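Local coordinates for mitochondrial RNA-binding protein 1 (Trypanosoma brucei, PDB 2GIA) that binds guide RNA in a complex with its partner MRP2 and acts as an RNA matchmaker in mitochondrial RNA editing, at residues A75-V80 with H137-A142; L69-L74 with D144-F149; F13-V18 with N129-T134. All coordinates share one frame; numbering follows the deposited sequence.

Contact 1 (A75-V80 with H137-A142); sequences AYLVGV and HFLESA
V78 and L139 are the central pair where the two long helices of this chain meet, and they show how helices can pair with few side chains. The fold is the Whirly type, built of antiparallel strands and helices; here helix 71-81 follows strand 65-68 and helix 130-145 follows strand 121-128. Segments 75-80 and 137-142 are closest at V78 and L139, with axes 9.4 Å apart, and the helices run at 135° to each other, nearer antiparallel than parallel. V78 leads with CG2, the branch anti to its carbonyl carbon, which rests 3.7 Å from the backbone O of L139 and 3.9 Å from L139 CB. The valine and the leucine run by one another, head to tail. V78 thus touches the root of the leucine, and the leucine methyls touch L77, where L139 CD1 lies 4.0 Å from L77 CB. No hydrogen bond joins the two segments; what passes between them is mainly apolar packing. E140 closes one margin with its aliphatic part, CG lying 4.4 Å from V78 CG1. L37 of strand 36-43 touches both L77 and L139. Beyond the pair, the assembly takes over: V78 also packs on L174 of one MRP2 chain, while H137 NE2 is hydrogen-bonded to E110 OE2 of another MRP2 chain. Within the leucine pair, the second point of touch is methyl to methyl, L77 CD1 lying 4.1 Å from L139 CD2.

Contact 2 (L69-L74 with D144-F149); sequences LRHVDL and DESFGF
H71, in the first turn of helix 71-81, faces S146 with CA atoms 8.2 Å apart, at the type I turn E145 to G148 that takes the chain out of helix 130-145. Within the Whirly fold, the contact ties this turn to the start of helix 71-81. The trans first torsion of H71 (chi1 -165°) carries the imidazole toward the turn. Its NE2 donates to S146 OG at 2.8 Å, with an N-H...O angle of 149° and the oxygen 20° out of the ring plane. The serine oxygen is in turn hydrogen-bonded to the carbonyl O of L143, so it passes the link on to the helix backbone. F147 crosses H71 at about a right angle, its CE1 4.0 Å from H71 CE1, the ring planes oblique. Around the start of the helix, the N-cap residue R70 grips the D73 carboxylate side-on in a salt bridge, NH2 to OD1 at 2.9 Å and NE to OD2. M175 of an MRP2 chain packs on both H71 and F147. Beside the hydrogen bond, apolar contact is slight, with L74 CD2 4.4 Å from S146 CB.

Contact 3 (F13-V18 with N129-T134); sequences FEIHDV and NHFAVT
F13 and I15, two residues apart on strand 12-17, both send their side chains toward the first turns of helix 130-145, and two pairs make the whole contact. T134 CG2 sits over one face of the F13 ring, 3.7 Å from its centroid and only 15° off the ring normal, a well-formed CH-pi contact. The methyl gets there because it stands anti to the backbone N of T134, while the hydroxyl turns back beside the helix, OG1 lying 3.0 Å from H130 O. The second pair is broader. I15 lays CG1 and CD1 along one side of the F131 ring, each 3.7 Å from F131 CD1, and CG2 lies over the same ring 4.2 Å from its centroid. H130 CE1 approaches the opposite face, offset toward the rim. F127 of strand 121-128 touches both F13 and I15. The outer side of the strand is looser and polar: E14 points away from the helix, and its OE2 accepts a hydrogen bond of 2.9 Å from the exposed H16 NE2, while OE1 is salt-bridged to R29 and K12. Across the helix, A132 and V133 pack on R112 and L106 of an MRP2 chain. No hydrogen bond crosses between the segments, consistent with methyl-to-ring packing, rather than polar pairing, determining how the helix sits on this strand.

Overall arrangement
Helix 130-145 is the shared element, meeting strand 12-17 near its start (contact 3), helix 71-81 midway (contact 1) and, through the turn just past its own end, the first turn of helix 71-81 (contact 2). Contacts 1 and 2 have centres 9 Å apart and merge through L74, whose CD1 lies 3.8 Å from L139 CD2. Contact 3 is about 16 Å from contact 1, centre to centre, yet joined to it by F138 CD2 on F13 CD1 at 3.7 Å. Contacts 2 and 3 do not touch, their nearest atoms being about 10 Å apart. All three adjoin MRP2 chains, which illustrates how helices that pack on the sheets of their own subunit can also contribute to its assembly interface.

Contact 1 (A75-V80 with H137-A142)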
loop_
_atom_site.group_PDB
_atom_site.type_symbol
_atom_site.label_atom_id
_atom_site.label_comp_id
_atom_site.label_asym_id
_atom_site.label_seq_id
_atom_site.Cartn_x
_atom_site.Cartn_y
_atom_site.Cartn_z
ATOM N N ALA B 75 -5.416 10.530 9.576
ATOM C CA ALA B 75 -4.256 9.818 10.103
ATOM C C ALA B 75 -4.570 9.202 11.481
ATOM O O ALA B 75 -4.159 8.071 11.772
ATOM C CB ALA B 75 -3.043 10.805 10.190
ATOM N N TYR B 76 -5.293 9.938 12.339
ATOM C CA TYR B 76 -5.655 9.398 13.646
ATOM C C TYR B 76 -6.545 8.192 13.505
ATOM O O TYR B 76 -6.385 7.239 14.256
ATOM C CB TYR B 76 -6.378 10.459 14.524
ATOM C CG TYR B 76 -5.411 11.182 15.445
ATOM C CD1 TYR B 76 -4.786 10.493 16.469
ATOM C CD2 TYR B 76 -5.093 12.516 15.252
ATOM C CE1 TYR B 76 -3.856 11.110 17.289
ATOM C CE2 TYR B 76 -4.142 13.152 16.075
ATOM C CZ TYR B 76 -3.542 12.425 17.089
ATOM O OH TYR B 76 -2.631 13.013 17.927
ATOM N N LEU B 77 -7.477 8.211 12.544
ATOM C CA LEU B 77 -8.358 7.056 12.390
ATOM C C LEU B 77 -7.541 5.838 11.969
ATOM O O LEU B 77 -7.810 4.721 12.408
ATOM C CB LEU B 77 -9.455 7.333 11.336
ATOM C CG LEU B 77 -10.432 8.497 11.591
ATOM C CD1 LEU B 77 -11.733 8.270 10.796
ATOM C CD2 LEU B 77 -10.708 8.707 13.081
ATOM N N VAL B 78 -6.540 6.038 11.104
ATOM C CA VAL B 78 -5.719 4.892 10.712
ATOM C C VAL B 78 -4.951 4.413 11.968
ATOM O O VAL B 78 -4.834 3.203 12.206
ATOM C CB VAL B 78 -4.746 5.282 9.572
ATOM C CG1 VAL B 78 -3.751 4.129 9.311
ATOM C CG2 VAL B 78 -5.593 5.518 8.304
ATOM N N GLY B 79 -4.460 5.357 12.768
ATOM C CA GLY B 79 -3.778 4.993 13.998
ATOM C C GLY B 79 -4.662 4.158 14.939
ATOM O O GLY B 79 -4.165 3.269 15.664
ATOM N N VAL B 80 -5.965 4.440 14.972
ATOM C CA VAL B 80 -6.887 3.650 15.810
ATOM C C VAL B 80 -7.004 2.254 15.199
ATOM O O VAL B 80 -7.021 1.249 15.912
ATOM C CB VAL B 80 -8.328 4.315 15.875
ATOM C CG1 VAL B 80 -9.382 3.291 16.414
ATOM C CG2 VAL B 80 -8.298 5.525 16.778
ATOM N N HIS B 137 -9.566 -0.750 4.987
ATOM C CA HIS B 137 -8.942 -0.603 3.667
ATOM C C HIS B 137 -9.158 0.788 3.072
ATOM O O HIS B 137 -8.244 1.366 2.467
ATOM C CB HIS B 137 -9.468 -1.674 2.713
ATOM C CG HIS B 137 -8.805 -3.012 2.905
ATOM N ND1 HIS B 137 -7.905 -3.531 2.006
ATOM C CD2 HIS B 137 -8.858 -3.886 3.942
ATOM C CE1 HIS B 137 -7.418 -4.667 2.484
ATOM N NE2 HIS B 137 -7.980 -4.898 3.662
ATOM N N PHE B 138 -10.372 1.326 3.262
ATOM C CA PHE B 138 -10.687 2.646 2.730
ATOM C C PHE B 138 -9.825 3.713 3.391
ATOM O O PHE B 138 -9.305 4.595 2.730
ATOM C CB PHE B 138 -12.194 2.988 2.960
ATOM C CG PHE B 138 -12.628 4.266 2.292
ATOM C CD1 PHE B 138 -12.482 5.504 2.937
ATOM C CD2 PHE B 138 -13.081 4.239 0.970
ATOM C CE1 PHE B 138 -12.781 6.736 2.265
ATOM C CE2 PHE B 138 -13.386 5.449 0.281
ATOM C CZ PHE B 138 -13.236 6.710 0.936
ATOM N N LEU B 139 -9.715 3.664 4.712
ATOM C CA LEU B 139 -8.921 4.666 5.403
ATOM C C LEU B 139 -7.425 4.561 5.013
ATOM O O LEU B 139 -6.773 5.584 4.833
ATOM C CB LEU B 139 -9.079 4.508 6.918
ATOM C CG LEU B 139 -10.523 4.765 7.462
ATOM C CD1 LEU B 139 -10.586 4.336 8.956
ATOM C CD2 LEU B 139 -10.894 6.269 7.321
ATOM N N GLU B 140 -6.886 3.342 4.895
ATOM C CA GLU B 140 -5.454 3.229 4.551
ATOM C C GLU B 140 -5.249 3.727 3.120
ATOM O O GLU B 140 -4.267 4.403 2.794
ATOM C CB GLU B 140 -4.960 1.766 4.702
ATOM C CG GLU B 140 -5.091 1.307 6.147
ATOM C CD GLU B 140 -4.280 0.062 6.473
ATOM O OE1 GLU B 140 -4.478 -0.517 7.576
ATOM O OE2 GLU B 140 -3.449 -0.331 5.626
ATOM N N SER B 141 -6.186 3.395 2.262
ATOM C CA SER B 141 -6.092 3.868 0.880
ATOM C C SER B 141 -6.172 5.389 0.836
ATOM O O SER B 141 -5.386 6.060 0.138
ATOM C CB SER B 141 -7.231 3.297 0.008
ATOM O OG SER B 141 -7.040 1.915 -0.278
ATOM N N ALA B 142 -7.131 5.946 1.562
ATOM C CA ALA B 142 -7.322 7.398 1.513
ATOM C C ALA B 142 -6.113 8.131 2.039
ATOM O O ALA B 142 -5.691 9.149 1.457
ATOM C CB ALA B 142 -8.596 7.807 2.319
#

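Contact 2 (L69-L74 with D144-F149)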
loop_
_atom_site.group_PDB
_atom_site.type_symbol
_atom_site.label_atom_id
_atom_site.label_comp_id
_atom_site.label_asym_id
_atom_site.label_seq_id
_atom_site.Cartn_x
_atom_site.Cartn_y
_atom_site.Cartn_z
ATOM N N LEU B 69 -13.994 15.775 8.169
ATOM C CA LEU B 69 -12.862 15.669 9.092
ATOM C C LEU B 69 -11.615 16.362 8.493
ATOM O O LEU B 69 -11.603 16.749 7.330
ATOM C CB LEU B 69 -12.567 14.176 9.390
ATOM C CG LEU B 69 -13.743 13.268 9.811
ATOM C CD1 LEU B 69 -13.229 11.938 10.459
ATOM C CD2 LEU B 69 -14.644 13.992 10.746
ATOM N N ARG B 70 -10.575 16.506 9.292
ATOM C CA ARG B 70 -9.336 17.151 8.839
ATOM C C ARG B 70 -8.317 16.110 8.375
ATOM O O ARG B 70 -8.439 14.934 8.680
ATOM C CB ARG B 70 -8.701 17.942 9.986
ATOM C CG ARG B 70 -9.502 19.101 10.585
ATOM C CD ARG B 70 -8.796 19.538 11.905
ATOM N NE ARG B 70 -8.751 18.418 12.865
ATOM C CZ ARG B 70 -8.018 18.394 13.975
ATOM N NH1 ARG B 70 -7.244 19.437 14.276
ATOM N NH2 ARG B 70 -8.063 17.332 14.787
ATOM N N HIS B 71 -7.301 16.534 7.637
ATOM C CA HIS B 71 -6.291 15.589 7.206
ATOM C C HIS B 71 -5.715 14.817 8.394
ATOM O O HIS B 71 -5.502 13.606 8.322
ATOM C CB HIS B 71 -5.137 16.309 6.497
ATOM C CG HIS B 71 -4.245 15.387 5.708
ATOM N ND1 HIS B 71 -3.011 15.783 5.232
ATOM C CD2 HIS B 71 -4.425 14.110 5.274
ATOM C CE1 HIS B 71 -2.469 14.794 4.541
ATOM N NE2 HIS B 71 -3.301 13.766 4.551
ATOM N N VAL B 72 -5.455 15.502 9.502
ATOM C CA VAL B 72 -4.871 14.805 10.635
ATOM C C VAL B 72 -5.816 13.792 11.292
ATOM O O VAL B 72 -5.377 12.769 11.844
ATOM C CB VAL B 72 -4.281 15.845 11.675
ATOM C CG1 VAL B 72 -5.380 16.466 12.515
ATOM C CG2 VAL B 72 -3.220 15.163 12.520
ATOM N N ASP B 73 -7.119 14.026 11.168
ATOM C CA ASP B 73 -8.098 13.086 11.730
ATOM C C ASP B 73 -8.027 11.805 10.927
ATOM O O ASP B 73 -8.182 10.710 11.471
ATOM C CB ASP B 73 -9.521 13.650 11.618
ATOM C CG ASP B 73 -9.713 14.924 12.452
ATOM O OD1 ASP B 73 -9.214 14.957 13.583
ATOM O OD2 ASP B 73 -10.361 15.869 11.961
ATOM N N LEU B 74 -7.825 11.930 9.619
ATOM C CA LEU B 74 -7.716 10.696 8.801
ATOM C C LEU B 74 -6.532 9.868 9.324
ATOM O O LEU B 74 -6.611 8.641 9.519
ATOM C CB LEU B 74 -7.538 11.064 7.323
ATOM C CG LEU B 74 -7.139 9.919 6.382
ATOM C CD1 LEU B 74 -8.218 8.765 6.344
ATOM C CD2 LEU B 74 -6.992 10.521 4.963
ATOM N N ASP B 144 -3.019 7.041 2.075
ATOM C CA ASP B 144 -1.911 6.936 1.103
ATOM C C ASP B 144 -2.076 7.844 -0.135
ATOM O O ASP B 144 -1.102 8.420 -0.648
ATOM C CB ASP B 144 -1.755 5.481 0.641
ATOM C CG ASP B 144 -1.081 4.611 1.684
ATOM O OD1 ASP B 144 -0.715 5.153 2.748
ATOM O OD2 ASP B 144 -0.905 3.390 1.450
ATOM N N GLU B 145 -3.306 7.982 -0.625
ATOM C CA GLU B 145 -3.574 8.805 -1.814
ATOM C C GLU B 145 -3.747 10.281 -1.481
ATOM O O GLU B 145 -3.866 11.101 -2.370
ATOM C CB GLU B 145 -4.874 8.333 -2.507
ATOM C CG GLU B 145 -4.824 6.881 -3.100
ATOM C CD GLU B 145 -3.820 6.668 -4.219
ATOM O OE1 GLU B 145 -3.484 7.621 -4.964
ATOM O OE2 GLU B 145 -3.381 5.496 -4.381
ATOM N N SER B 146 -3.755 10.616 -0.202
ATOM C CA SER B 146 -4.053 11.984 0.220
ATOM C C SER B 146 -2.970 13.026 -0.031
ATOM O O SER B 146 -3.210 14.229 0.075
ATOM C CB SER B 146 -4.403 11.998 1.711
ATOM O OG SER B 146 -3.249 11.775 2.519
ATOM N N PHE B 147 -1.776 12.581 -0.352
ATOM C CA PHE B 147 -0.693 13.538 -0.549
ATOM C C PHE B 147 -0.633 14.101 -1.958
ATOM O O PHE B 147 -0.026 15.170 -2.180
ATOM C CB PHE B 147 0.649 12.860 -0.189
ATOM C CG PHE B 147 0.634 12.205 1.166
ATOM C CD1 PHE B 147 0.557 12.985 2.323
ATOM C CD2 PHE B 147 0.683 10.811 1.283
ATOM C CE1 PHE B 147 0.535 12.388 3.569
ATOM C CE2 PHE B 147 0.658 10.200 2.520
ATOM C CZ PHE B 147 0.586 10.999 3.679
ATOM N N GLY B 148 -1.239 13.387 -2.904
ATOM C CA GLY B 148 -1.244 13.836 -4.290
ATOM C C GLY B 148 -0.222 13.234 -5.230
ATOM O O GLY B 148 -0.082 13.676 -6.382
ATOM N N PHE B 149 0.485 12.198 -4.786
ATOM C CA PHE B 149 1.503 11.584 -5.660
ATOM C C PHE B 149 0.967 11.098 -6.993
ATOM O O PHE B 149 1.562 11.387 -8.041
ATOM C CB PHE B 149 2.191 10.384 -4.974
ATOM C CG PHE B 149 3.201 10.789 -3.906
ATOM C CD1 PHE B 149 4.523 11.068 -4.256
ATOM C CD2 PHE B 149 2.807 10.933 -2.569
ATOM C CE1 PHE B 149 5.439 11.491 -3.281
ATOM C CE2 PHE B 149 3.710 11.351 -1.580
ATOM C CZ PHE B 149 5.032 11.628 -1.953
#

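Contact 3 (F13-V18 with N129-T134)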
loop_
_atom_site.group_PDB
_atom_site.type_symbol
_atom_site.label_atom_id
_atom_site.label_comp_id
_atom_site.label_asym_id
_atom_site.label_seq_id
_atom_site.Cartn_x
_atom_site.Cartn_y
_atom_site.Cartn_z
ATOM N N PHE B 13 -17.390 4.373 -0.122
ATOM C CA PHE B 13 -18.113 3.116 0.023
ATOM C C PHE B 13 -19.407 3.453 0.780
ATOM O O PHE B 13 -19.481 4.472 1.484
ATOM C CB PHE B 13 -17.311 2.004 0.735
ATOM C CG PHE B 13 -17.130 2.193 2.224
ATOM C CD1 PHE B 13 -15.972 2.827 2.722
ATOM C CD2 PHE B 13 -18.067 1.696 3.116
ATOM C CE1 PHE B 13 -15.752 2.948 4.122
ATOM C CE2 PHE B 13 -17.881 1.808 4.515
ATOM C CZ PHE B 13 -16.710 2.437 5.026
ATOM N N GLU B 14 -20.418 2.598 0.637
ATOM C CA GLU B 14 -21.684 2.825 1.300
ATOM C C GLU B 14 -22.188 1.550 1.933
ATOM O O GLU B 14 -21.921 0.455 1.440
ATOM C CB GLU B 14 -22.719 3.324 0.277
ATOM C CG GLU B 14 -22.328 4.641 -0.378
ATOM C CD GLU B 14 -23.341 5.068 -1.465
ATOM O OE1 GLU B 14 -23.265 6.216 -1.911
ATOM O OE2 GLU B 14 -24.200 4.248 -1.850
ATOM N N ILE B 15 -22.895 1.701 3.045
ATOM C CA ILE B 15 -23.523 0.580 3.734
ATOM C C ILE B 15 -25.033 0.874 3.662
ATOM O O ILE B 15 -25.504 1.842 4.251
ATOM C CB ILE B 15 -23.114 0.546 5.193
ATOM C CG1 ILE B 15 -21.578 0.339 5.258
ATOM C CG2 ILE B 15 -23.818 -0.599 5.930
ATOM C CD1 ILE B 15 -21.019 0.345 6.676
ATOM N N HIS B 16 -25.761 0.051 2.928
ATOM C CA HIS B 16 -27.208 0.193 2.786
ATOM C C HIS B 16 -27.809 -0.782 3.777
ATOM O O HIS B 16 -27.776 -1.994 3.592
ATOM C CB HIS B 16 -27.641 -0.127 1.347
ATOM C CG HIS B 16 -27.146 0.870 0.338
ATOM N ND1 HIS B 16 -27.990 1.675 -0.391
ATOM C CD2 HIS B 16 -25.888 1.204 -0.050
ATOM C CE1 HIS B 16 -27.282 2.459 -1.188
ATOM N NE2 HIS B 16 -26.002 2.191 -1.000
ATOM N N ASP B 17 -28.330 -0.242 4.852
ATOM C CA ASP B 17 -28.929 -1.057 5.890
ATOM C C ASP B 17 -30.452 -0.824 5.893
ATOM O O ASP B 17 -30.988 -0.096 6.715
ATOM C CB ASP B 17 -28.309 -0.665 7.227
ATOM C CG ASP B 17 -28.770 -1.548 8.367
ATOM O OD1 ASP B 17 -28.565 -1.144 9.538
ATOM O OD2 ASP B 17 -29.335 -2.625 8.093
ATOM N N VAL B 18 -31.134 -1.450 4.958
ATOM C CA VAL B 18 -32.589 -1.287 4.853
ATOM C C VAL B 18 -33.276 -2.256 5.832
ATOM O O VAL B 18 -32.957 -3.445 5.823
ATOM C CB VAL B 18 -33.042 -1.622 3.422
ATOM C CG1 VAL B 18 -34.567 -1.543 3.327
ATOM C CG2 VAL B 18 -32.383 -0.689 2.434
ATOM N N ASN B 129 -17.435 -6.563 11.508
ATOM C CA ASN B 129 -17.153 -7.683 10.616
ATOM C C ASN B 129 -16.596 -7.250 9.254
ATOM O O ASN B 129 -15.633 -6.482 9.209
ATOM C CB ASN B 129 -18.435 -8.511 10.480
ATOM C CG ASN B 129 -18.978 -8.877 11.835
ATOM O OD1 ASN B 129 -18.231 -9.358 12.692
ATOM N ND2 ASN B 129 -20.242 -8.614 12.060
ATOM N N HIS B 130 -17.160 -7.732 8.152
ATOM C CA HIS B 130 -16.575 -7.376 6.847
ATOM C C HIS B 130 -16.632 -5.870 6.578
ATOM O O HIS B 130 -15.833 -5.363 5.787
ATOM C CB HIS B 130 -17.237 -8.174 5.696
ATOM C CG HIS B 130 -18.695 -7.892 5.541
ATOM N ND1 HIS B 130 -19.186 -6.969 4.646
ATOM C CD2 HIS B 130 -19.772 -8.407 6.180
ATOM C CE1 HIS B 130 -20.503 -6.925 4.736
ATOM N NE2 HIS B 130 -20.884 -7.789 5.663
ATOM N N PHE B 131 -17.557 -5.138 7.226
ATOM C CA PHE B 131 -17.587 -3.686 7.024
ATOM C C PHE B 131 -16.414 -3.040 7.792
ATOM O O PHE B 131 -15.995 -1.952 7.459
ATOM C CB PHE B 131 -18.905 -3.056 7.550
ATOM C CG PHE B 131 -20.117 -3.461 6.759
ATOM C CD1 PHE B 131 -20.248 -3.099 5.438
ATOM C CD2 PHE B 131 -21.107 -4.240 7.349
ATOM C CE1 PHE B 131 -21.384 -3.517 4.686
ATOM C CE2 PHE B 131 -22.232 -4.653 6.609
ATOM C CZ PHE B 131 -22.352 -4.281 5.282
ATOM N N ALA B 132 -15.936 -3.682 8.857
ATOM C CA ALA B 132 -14.757 -3.143 9.569
ATOM C C ALA B 132 -13.555 -3.290 8.613
ATOM O O ALA B 132 -12.692 -2.418 8.541
ATOM C CB ALA B 132 -14.473 -3.955 10.860
ATOM N N VAL B 133 -13.497 -4.404 7.873
ATOM C CA VAL B 133 -12.394 -4.584 6.896
ATOM C C VAL B 133 -12.512 -3.530 5.767
ATOM O O VAL B 133 -11.531 -2.907 5.352
ATOM C CB VAL B 133 -12.459 -5.986 6.288
ATOM C CG1 VAL B 133 -11.390 -6.138 5.144
ATOM C CG2 VAL B 133 -12.235 -7.008 7.428
ATOM N N THR B 134 -13.734 -3.325 5.296
ATOM C CA THR B 134 -14.004 -2.325 4.252
ATOM C C THR B 134 -13.507 -0.922 4.726
ATOM O O THR B 134 -12.801 -0.203 4.002
ATOM C CB THR B 134 -15.534 -2.286 3.977
ATOM O OG1 THR B 134 -15.937 -3.550 3.417
ATOM C CG2 THR B 134 -15.878 -1.161 3.018
#